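Local structure of amidohydrolase 3 domain-containing protein (Pyrococcus horikoshii, 3IGH) at residues A[139-142]-A[143-147]; A[162-166]-A[167-171]; A[173-177]-A[178-182]. The protein is of unknown function but probably hydrolyses carbon-nitrogen bonds other than peptide bonds, as a metal-dependent member of the amidohydrolase family. All coordinates share one frame; numbering follows the deposited sequence. Where two conformers were deposited one is given.

Contact 1. Residues A[139-142]-A[143-147]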
loop_
_atom_site.group_PDB
_atom_site.type_symbol
_atom_site.label_atom_id
_atom_site.label_comp_id
_atom_site.label_asym_id
_atom_site.label_seq_id
_atom_site.Cartn_x
_atom_site.Cartn_y
_atom_site.Cartn_z
ATOM N N ALA A 139 -22.567 -28.410 -12.841
ATOM C CA ALA A 139 -22.861 -27.422 -13.863
ATOM C C ALA A 139 -22.998 -28.046 -15.242
ATOM O O ALA A 139 -22.513 -29.148 -15.487
ATOM C CB ALA A 139 -21.788 -26.341 -13.883
ATOM N N VAL A 140 -23.674 -27.330 -16.135
ATOM C CA VAL A 140 -23.759 -27.729 -17.538
ATOM C C VAL A 140 -23.258 -26.570 -18.393
ATOM O O VAL A 140 -23.505 -25.399 -18.078
ATOM C CB VAL A 140 -25.205 -28.140 -17.972
ATOM C CG1 VAL A 140 -25.193 -28.804 -19.352
ATOM C CG2 VAL A 140 -25.827 -29.103 -16.977
ATOM N N ALA A 141 -22.551 -26.906 -19.470
ATOM C CA ALA A 141 -22.000 -25.914 -20.383
ATOM C C ALA A 141 -22.269 -26.276 -21.849
ATOM O O ALA A 141 -22.317 -27.459 -22.194
ATOM C CB ALA A 141 -20.497 -25.762 -20.127
ATOM N N ASN A 142 -22.459 -25.259 -22.693
ATOM C CA ASN A 142 -22.546 -25.465 -24.141
ATOM C C ASN A 142 -21.162 -25.599 -24.817
ATOM O O ASN A 142 -20.125 -25.528 -24.135
ATOM C CB ASN A 142 -23.457 -24.417 -24.819
ATOM C CG ASN A 142 -22.872 -22.999 -24.856
ATOM O OD1 ASN A 142 -21.717 -22.737 -24.483
ATOM N ND2 ASN A 142 -23.696 -22.067 -25.325
ATOM N N ASP A 143 -21.161 -25.813 -26.137
ATOM C CA ASP A 143 -19.935 -26.003 -26.933
ATOM C C ASP A 143 -18.915 -24.881 -26.763
ATOM O O ASP A 143 -17.738 -25.142 -26.497
ATOM C CB ASP A 143 -20.276 -26.133 -28.427
ATOM C CG ASP A 143 -20.885 -27.481 -28.783
ATOM O OD1 ASP A 143 -21.597 -27.558 -29.807
ATOM O OD2 ASP A 143 -20.649 -28.464 -28.055
ATOM N N LYS A 144 -19.383 -23.642 -26.905
ATOM C CA LYS A 144 -18.523 -22.459 -26.842
ATOM C C LYS A 144 -17.810 -22.311 -25.497
ATOM O O LYS A 144 -16.634 -21.936 -25.436
ATOM C CB LYS A 144 -19.337 -21.201 -27.129
ATOM C CG LYS A 144 -19.723 -21.022 -28.593
ATOM C CD LYS A 144 -20.386 -19.671 -28.814
ATOM C CE LYS A 144 -20.552 -19.361 -30.298
ATOM N NZ LYS A 144 -21.589 -20.215 -30.944
ATOM N N MET A 145 -18.527 -22.617 -24.421
ATOM C CA MET A 145 -17.964 -22.525 -23.087
ATOM C C MET A 145 -16.976 -23.657 -22.868
ATOM O O MET A 145 -15.923 -23.456 -22.256
ATOM C CB MET A 145 -19.082 -22.576 -22.041
ATOM C CG MET A 145 -18.609 -22.295 -20.619
ATOM S SD MET A 145 -18.165 -20.567 -20.369
ATOM C CE MET A 145 -17.110 -20.772 -18.944
ATOM N N LEU A 146 -17.305 -24.844 -23.381
ATOM C CA LEU A 146 -16.417 -26.000 -23.244
ATOM C C LEU A 146 -15.107 -25.805 -24.018
ATOM O O LEU A 146 -14.060 -26.314 -23.607
ATOM C CB LEU A 146 -17.119 -27.290 -23.687
ATOM C CG LEU A 146 -18.228 -27.828 -22.768
ATOM C CD1 LEU A 146 -18.860 -29.088 -23.367
ATOM C CD2 LEU A 146 -17.705 -28.105 -21.373
ATOM N N GLU A 147 -15.187 -25.074 -25.132
ATOM C CA GLU A 147 -14.002 -24.684 -25.896
ATOM C C GLU A 147 -13.086 -23.810 -25.044
ATOM O O GLU A 147 -11.881 -24.068 -24.958
ATOM C CB GLU A 147 -14.401 -23.944 -27.177
ATOM C CG GLU A 147 -13.220 -23.545 -28.071
ATOM C CD GLU A 147 -12.409 -24.742 -28.563
ATOM O OE1 GLU A 147 -13.018 -25.770 -28.936
ATOM O OE2 GLU A 147 -11.162 -24.650 -28.584
#
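Asn142 turns its carboxamide back over the first turn of the helix that follows it, and OD1 accepts a hydrogen bond from Met145 N at 3.2 Å. The amide N arrives nearly end-on to the side-chain carbonyl, with a CG-OD1...N angle of 161°. What puts OD1 there is chi1 of 70°, which holds CG between the backbone N and the carbonyl carbon and folds the short side chain toward the helix start. The same oxygen also takes Val129 N, while ND2 gives hydrogen bonds to the carbonyls of Leu122 and Lys127; with both ends of the amide engaged, its rotation is fixed and its buried polar atoms are satisfied. The backbone of Asn142 starts the regular helical bonding, its O receiving Leu146 N at 3.0 Å in the carbonyl plane.

Below the cap the contact is apolar. Ala141 CB, the last strand side chain, points at the helix and meets Met145 CB at 4.0 Å and Leu146 CD2 at 3.9 Å. Met145 touches the alanine through CB and CG, then bends at chi2 so that its end leads away from the strand; the side chain also packs on Phe130 and Pro128. Leu146 keeps its side chain beside the Asn142 carbonyl, with CG 3.3 Å from Asn142 O.

Asp143 and Lys144 lie on the outer side of this turn and carry their charges elsewhere, in salt bridges to Arg119 and Asp126 respectively. Strand 139-141 and helix 143-147 stand at 101°, a sharp strand-to-helix corner closed by a classic asparagine N-cap.

Contact 2. Residues A[162-166]-A[167-171]. With SO4 (sulfate ion), chain P.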
loop_
_atom_site.group_PDB
_atom_site.type_symbol
_atom_site.label_atom_id
_atom_site.label_comp_id
_atom_site.label_asym_id
_atom_site.label_seq_id
_atom_site.Cartn_x
_atom_site.Cartn_y
_atom_site.Cartn_z
ATOM N N GLY A 162 -22.512 -32.461 -21.514
ATOM C CA GLY A 162 -21.981 -31.183 -21.037
ATOM C C GLY A 162 -21.983 -31.046 -19.525
ATOM O O GLY A 162 -21.781 -29.945 -19.009
ATOM N N ILE A 163 -22.189 -32.164 -18.825
ATOM C CA ILE A 163 -22.313 -32.183 -17.361
ATOM C C ILE A 163 -20.955 -32.273 -16.678
ATOM O O ILE A 163 -20.166 -33.186 -16.945
ATOM C CB ILE A 163 -23.243 -33.327 -16.873
ATOM C CG1 ILE A 163 -24.688 -33.042 -17.307
ATOM C CG2 ILE A 163 -23.154 -33.499 -15.351
ATOM C CD1 ILE A 163 -25.610 -34.246 -17.267
ATOM N N ILE A 164 -20.705 -31.305 -15.794
ATOM C CA ILE A 164 -19.433 -31.136 -15.119
ATOM C C ILE A 164 -19.689 -31.212 -13.608
ATOM O O ILE A 164 -20.507 -30.456 -13.074
ATOM C CB ILE A 164 -18.824 -29.747 -15.465
ATOM C CG1 ILE A 164 -18.734 -29.539 -16.985
ATOM C CG2 ILE A 164 -17.458 -29.594 -14.848
ATOM C CD1 ILE A 164 -18.696 -28.077 -17.406
ATOM N N LYS A 165 -18.985 -32.112 -12.926
ATOM C CA LYS A 165 -19.183 -32.317 -11.490
ATOM C C LYS A 165 -17.882 -32.658 -10.778
ATOM O O LYS A 165 -16.855 -32.880 -11.424
ATOM C CB LYS A 165 -20.236 -33.408 -11.235
ATOM C CG LYS A 165 -19.898 -34.779 -11.822
ATOM C CD LYS A 165 -21.072 -35.746 -11.688
ATOM C CE LYS A 165 -20.736 -37.121 -12.251
ATOM N NZ LYS A 165 -19.692 -37.810 -11.447
ATOM N N GLU A 166 -17.945 -32.685 -9.446
ATOM C CA GLU A 166 -16.828 -33.067 -8.572
ATOM C C GLU A 166 -15.524 -32.325 -8.884
ATOM O O GLU A 166 -15.499 -31.090 -8.845
ATOM C CB GLU A 166 -16.664 -34.596 -8.530
ATOM C CG GLU A 166 -17.892 -35.319 -7.940
ATOM C CD GLU A 166 -17.797 -36.843 -8.006
ATOM O OE1 GLU A 166 -16.726 -37.402 -7.675
ATOM O OE2 GLU A 166 -18.805 -37.484 -8.375
ATOM N N LYS A 167 -14.458 -33.051 -9.221
ATOM C CA LYS A 167 -13.166 -32.403 -9.442
ATOM C C LYS A 167 -13.061 -31.696 -10.792
ATOM O O LYS A 167 -12.239 -30.793 -10.945
ATOM C CB LYS A 167 -11.986 -33.352 -9.201
ATOM C CG LYS A 167 -11.804 -34.451 -10.226
ATOM C CD LYS A 167 -10.551 -35.262 -9.900
ATOM C CE LYS A 167 -10.472 -36.542 -10.717
ATOM N NZ LYS A 167 -10.275 -36.281 -12.172
ATOM N N SER A 168 -13.898 -32.093 -11.755
ATOM C CA SER A 168 -13.993 -31.376 -13.030
ATOM C C SER A 168 -14.637 -29.999 -12.855
ATOM O O SER A 168 -14.309 -29.061 -13.585
ATOM C CB SER A 168 -14.758 -32.190 -14.067
ATOM O OG SER A 168 -14.051 -33.374 -14.387
ATOM N N LEU A 169 -15.560 -29.891 -11.897
ATOM C CA LEU A 169 -16.177 -28.608 -11.560
ATOM C C LEU A 169 -15.182 -27.714 -10.837
ATOM O O LEU A 169 -15.156 -26.494 -11.057
ATOM C CB LEU A 169 -17.442 -28.792 -10.715
ATOM C CG LEU A 169 -18.188 -27.477 -10.442
ATOM C CD1 LEU A 169 -18.689 -26.847 -11.738
ATOM C CD2 LEU A 169 -19.321 -27.687 -9.479
ATOM N N GLU A 170 -14.379 -28.332 -9.973
ATOM C CA GLU A 170 -13.273 -27.664 -9.296
ATOM C C GLU A 170 -12.297 -27.102 -10.337
ATOM O O GLU A 170 -11.811 -25.979 -10.202
ATOM C CB GLU A 170 -12.573 -28.661 -8.366
ATOM C CG GLU A 170 -11.399 -28.117 -7.554
ATOM C CD GLU A 170 -10.629 -29.217 -6.829
ATOM O OE1 GLU A 170 -11.221 -30.279 -6.531
ATOM O OE2 GLU A 170 -9.425 -29.019 -6.558
ATOM N N GLU A 171 -12.025 -27.892 -11.377
ATOM C CA GLU A 171 -11.152 -27.453 -12.468
ATOM C C GLU A 171 -11.801 -26.309 -13.243
ATOM O O GLU A 171 -11.157 -25.297 -13.506
ATOM C CB GLU A 171 -10.803 -28.609 -13.418
ATOM C CG GLU A 171 -9.812 -28.224 -14.521
ATOM C CD GLU A 171 -9.666 -29.281 -15.610
ATOM O OE1 GLU A 171 -10.656 -29.977 -15.928
ATOM O OE2 GLU A 171 -8.553 -29.404 -16.163
HETATM S S SO4 P . -10.532 -40.063 -13.794
HETATM O O1 SO4 P . -10.957 -38.931 -12.982
HETATM O O2 SO4 P . -11.502 -40.313 -14.854
HETATM O O3 SO4 P . -9.236 -39.770 -14.402
HETATM O O4 SO4 P . -10.423 -41.242 -12.939
#
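Ile164 supplies the apolar part of this strand-to-helix corner: its CG2 methyl lies against the first helical turn, 3.4 Å from Ser168 O and 4.2 Å from Leu169 CB. That methyl is the branch anti to the backbone N, while CG1, with chi1 at -54°, sits beside that N.

Backbone bonding begins hesitantly. Lys165 O receives Ser168 N at 3.1 Å and Leu169 N at 3.3 Å, both weak bonds. Glu166 O takes a further weak bond from Leu169 N, then a better one from Glu170 N at 3.2 Å, whose N-H...O angle is 158°.

The charged groups lie at the surface. Lys165 NZ makes a salt bridge to Glu166 OE2 at 3.2 Å, the hydrogen bond within it weak, and has a second acidic partner in Asp156. Lys167 NZ reaches a sulfate, probably from the crystallisation liquor, donating to O1 at 2.9 Å; Lys155 N holds the same ion.

Strand 163-165 runs beside strand 138-141 on one side and strand 157-158 on the other, and Gly162 and Ile163 both face Asp158 in a G1 beta bulge. Residues 167-171, in the first turns of helix 166-180, run at 95° to strand 163-165, placing Leu169 against Ala139, Phe130 and Tyr132.

Contact 3. Residues A[173-177]-A[178-182]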
loop_
_atom_site.group_PDB
_atom_site.type_symbol
_atom_site.label_atom_id
_atom_site.label_comp_id
_atom_site.label_asym_id
_atom_site.label_seq_id
_atom_site.Cartn_x
_atom_site.Cartn_y
_atom_site.Cartn_z
ATOM N N ARG A 173 -13.974 -24.140 -12.296
ATOM C CA ARG A 173 -14.027 -22.937 -11.522
ATOM C C ARG A 173 -12.690 -22.247 -11.499
ATOM O O ARG A 173 -12.623 -21.062 -11.611
ATOM C CB ARG A 173 -14.391 -23.278 -10.117
ATOM C CG ARG A 173 -15.814 -23.387 -9.885
ATOM C CD ARG A 173 -16.078 -22.855 -8.528
ATOM N NE ARG A 173 -17.047 -23.679 -7.860
ATOM C CZ ARG A 173 -18.129 -23.200 -7.278
ATOM N NH1 ARG A 173 -18.983 -24.024 -6.708
ATOM N NH2 ARG A 173 -18.343 -21.898 -7.267
ATOM N N LYS A 174 -11.641 -23.027 -11.328
ATOM C CA LYS A 174 -10.265 -22.525 -11.360
ATOM C C LYS A 174 -9.953 -21.860 -12.703
ATOM O O LYS A 174 -9.392 -20.764 -12.743
ATOM C CB LYS A 174 -9.284 -23.671 -11.082
ATOM C CG LYS A 174 -7.850 -23.236 -10.791
ATOM C CD LYS A 174 -6.981 -24.443 -10.438
ATOM C CE LYS A 174 -5.685 -24.045 -9.731
ATOM N NZ LYS A 174 -4.614 -23.619 -10.678
ATOM N N VAL A 175 -10.355 -22.517 -13.793
ATOM C CA VAL A 175 -10.132 -22.012 -15.150
ATOM C C VAL A 175 -10.916 -20.721 -15.425
ATOM O O VAL A 175 -10.383 -19.765 -16.007
ATOM C CB VAL A 175 -10.462 -23.114 -16.202
ATOM C CG1 VAL A 175 -10.521 -22.545 -17.605
ATOM C CG2 VAL A 175 -9.423 -24.231 -16.140
ATOM N N ILE A 176 -12.174 -20.686 -14.991
ATOM C CA ILE A 176 -12.972 -19.467 -15.071
ATOM C C ILE A 176 -12.282 -18.331 -14.305
ATOM O O ILE A 176 -12.099 -17.242 -14.837
ATOM C CB ILE A 176 -14.425 -19.683 -14.547
ATOM C CG1 ILE A 176 -15.219 -20.579 -15.507
ATOM C CG2 ILE A 176 -15.160 -18.342 -14.390
ATOM C CD1 ILE A 176 -16.465 -21.198 -14.873
ATOM N N ASN A 177 -11.885 -18.606 -13.065
ATOM C CA ASN A 177 -11.314 -17.569 -12.206
ATOM C C ASN A 177 -9.931 -17.057 -12.612
ATOM O O ASN A 177 -9.615 -15.879 -12.417
ATOM C CB ASN A 177 -11.285 -18.047 -10.755
ATOM C CG ASN A 177 -12.661 -18.083 -10.131
ATOM O OD1 ASN A 177 -13.612 -17.468 -10.638
ATOM N ND2 ASN A 177 -12.779 -18.792 -9.020
ATOM N N GLU A 178 -9.119 -17.940 -13.186
ATOM C CA GLU A 178 -7.735 -17.601 -13.520
ATOM C C GLU A 178 -7.531 -17.222 -14.974
ATOM O O GLU A 178 -6.689 -16.386 -15.280
ATOM C CB GLU A 178 -6.798 -18.750 -13.152
ATOM C CG GLU A 178 -6.665 -18.947 -11.659
ATOM C CD GLU A 178 -5.914 -20.205 -11.274
ATOM O OE1 GLU A 178 -5.509 -20.977 -12.176
ATOM O OE2 GLU A 178 -5.734 -20.423 -10.056
ATOM N N ARG A 179 -8.301 -17.823 -15.870
ATOM C CA ARG A 179 -8.032 -17.679 -17.300
ATOM C C ARG A 179 -9.163 -17.013 -18.071
ATOM O O ARG A 179 -8.922 -16.094 -18.855
ATOM C CB ARG A 179 -7.711 -19.052 -17.900
ATOM C CG ARG A 179 -7.064 -19.017 -19.272
ATOM C CD ARG A 179 -6.596 -20.412 -19.642
ATOM N NE ARG A 179 -7.692 -21.245 -20.146
ATOM C CZ ARG A 179 -7.794 -22.559 -19.957
ATOM N NH1 ARG A 179 -6.876 -23.217 -19.254
ATOM N NH2 ARG A 179 -8.824 -23.218 -20.473
ATOM N N VAL A 180 -10.396 -17.466 -17.849
ATOM C CA VAL A 180 -11.535 -17.007 -18.649
ATOM C C VAL A 180 -11.943 -15.555 -18.337
ATOM O O VAL A 180 -12.158 -14.742 -19.245
ATOM C CB VAL A 180 -12.742 -17.986 -18.518
ATOM C CG1 VAL A 180 -13.937 -17.463 -19.243
ATOM C CG2 VAL A 180 -12.376 -19.382 -19.040
ATOM N N LEU A 181 -12.041 -15.232 -17.050
ATOM C CA LEU A 181 -12.337 -13.875 -16.629
ATOM C C LEU A 181 -11.081 -13.030 -16.755
ATOM O O LEU A 181 -9.981 -13.515 -16.489
ATOM C CB LEU A 181 -12.859 -13.857 -15.185
ATOM C CG LEU A 181 -14.189 -14.575 -14.899
ATOM C CD1 LEU A 181 -14.485 -14.547 -13.391
ATOM C CD2 LEU A 181 -15.339 -13.951 -15.699
ATOM N N THR A 182 -11.250 -11.782 -17.189
ATOM C CA THR A 182 -10.137 -10.828 -17.282
ATOM C C THR A 182 -10.144 -9.927 -16.062
ATOM O O THR A 182 -11.135 -9.893 -15.333
ATOM C CB THR A 182 -10.280 -9.918 -18.512
ATOM O OG1 THR A 182 -11.464 -9.126 -18.372
ATOM C CG2 THR A 182 -10.358 -10.748 -19.802
#
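This is a local contact within the last turns of helix 166-180, where the helix widens into a pi-type turn before Leu181 leaves helical geometry and Thr182 caps the next helix. Widening shows in the i-to-i+5 bonds: Val180 N reaches Val175 O at 2.9 Å, and Leu181 N reaches Ile176 O at 3.0 Å. Val175 O also accepts Arg179 N, so two donors share it at the changeover from regular to wider winding.

On the buried side Ile176 CG2 meets Leu181 CG at 3.9 Å, the two side chains crossing at a slant; beyond them Ile176 packs on Met145, Leu149 and Phe130, and Leu181 on Tyr186 and Tyr189. Cutting Leu181 back to an alanine is likely to leave a gap between the Ile176 methyl and these two tyrosines.

The outer side is polar. Lys174 runs out with CG anti to the backbone N (chi1 -167°) and bends at chi4 to bring NZ to Glu178 OE1 at 3.2 Å, using that oxygen's syn lone pair, in a salt bridge. Arg179 bends at chi3 and gives NH2 to Leu148 O, while Val175 CG1 sits over one face of its guanidinium, 3.4 Å from NH2.

Overall arrangement
Contacts 1 and 2 are both near-perpendicular strand-to-helix corners on one sheet, since strands 138-141 and 163-165 are neighbours in it; Ala139 O and Ile164 N probably hydrogen-bond across them. They start their helices differently: contact 1 adds a buried asparagine side chain to the backbone bonding, whereas contact 2 relies on backbone carbonyls, most of its bonds weak. Contacts 2 and 3 share helix 166-180, one at its beginning and the other at its wider pi-type end. Met145 CE of contact 1 packs on Ile176 CG1 of contact 3, joining the two helices. None is wholly core: in each, aliphatic side chains face inward, while the charged ones, including the lysine-glutamate pairs of contacts 2 and 3, lie toward the surface.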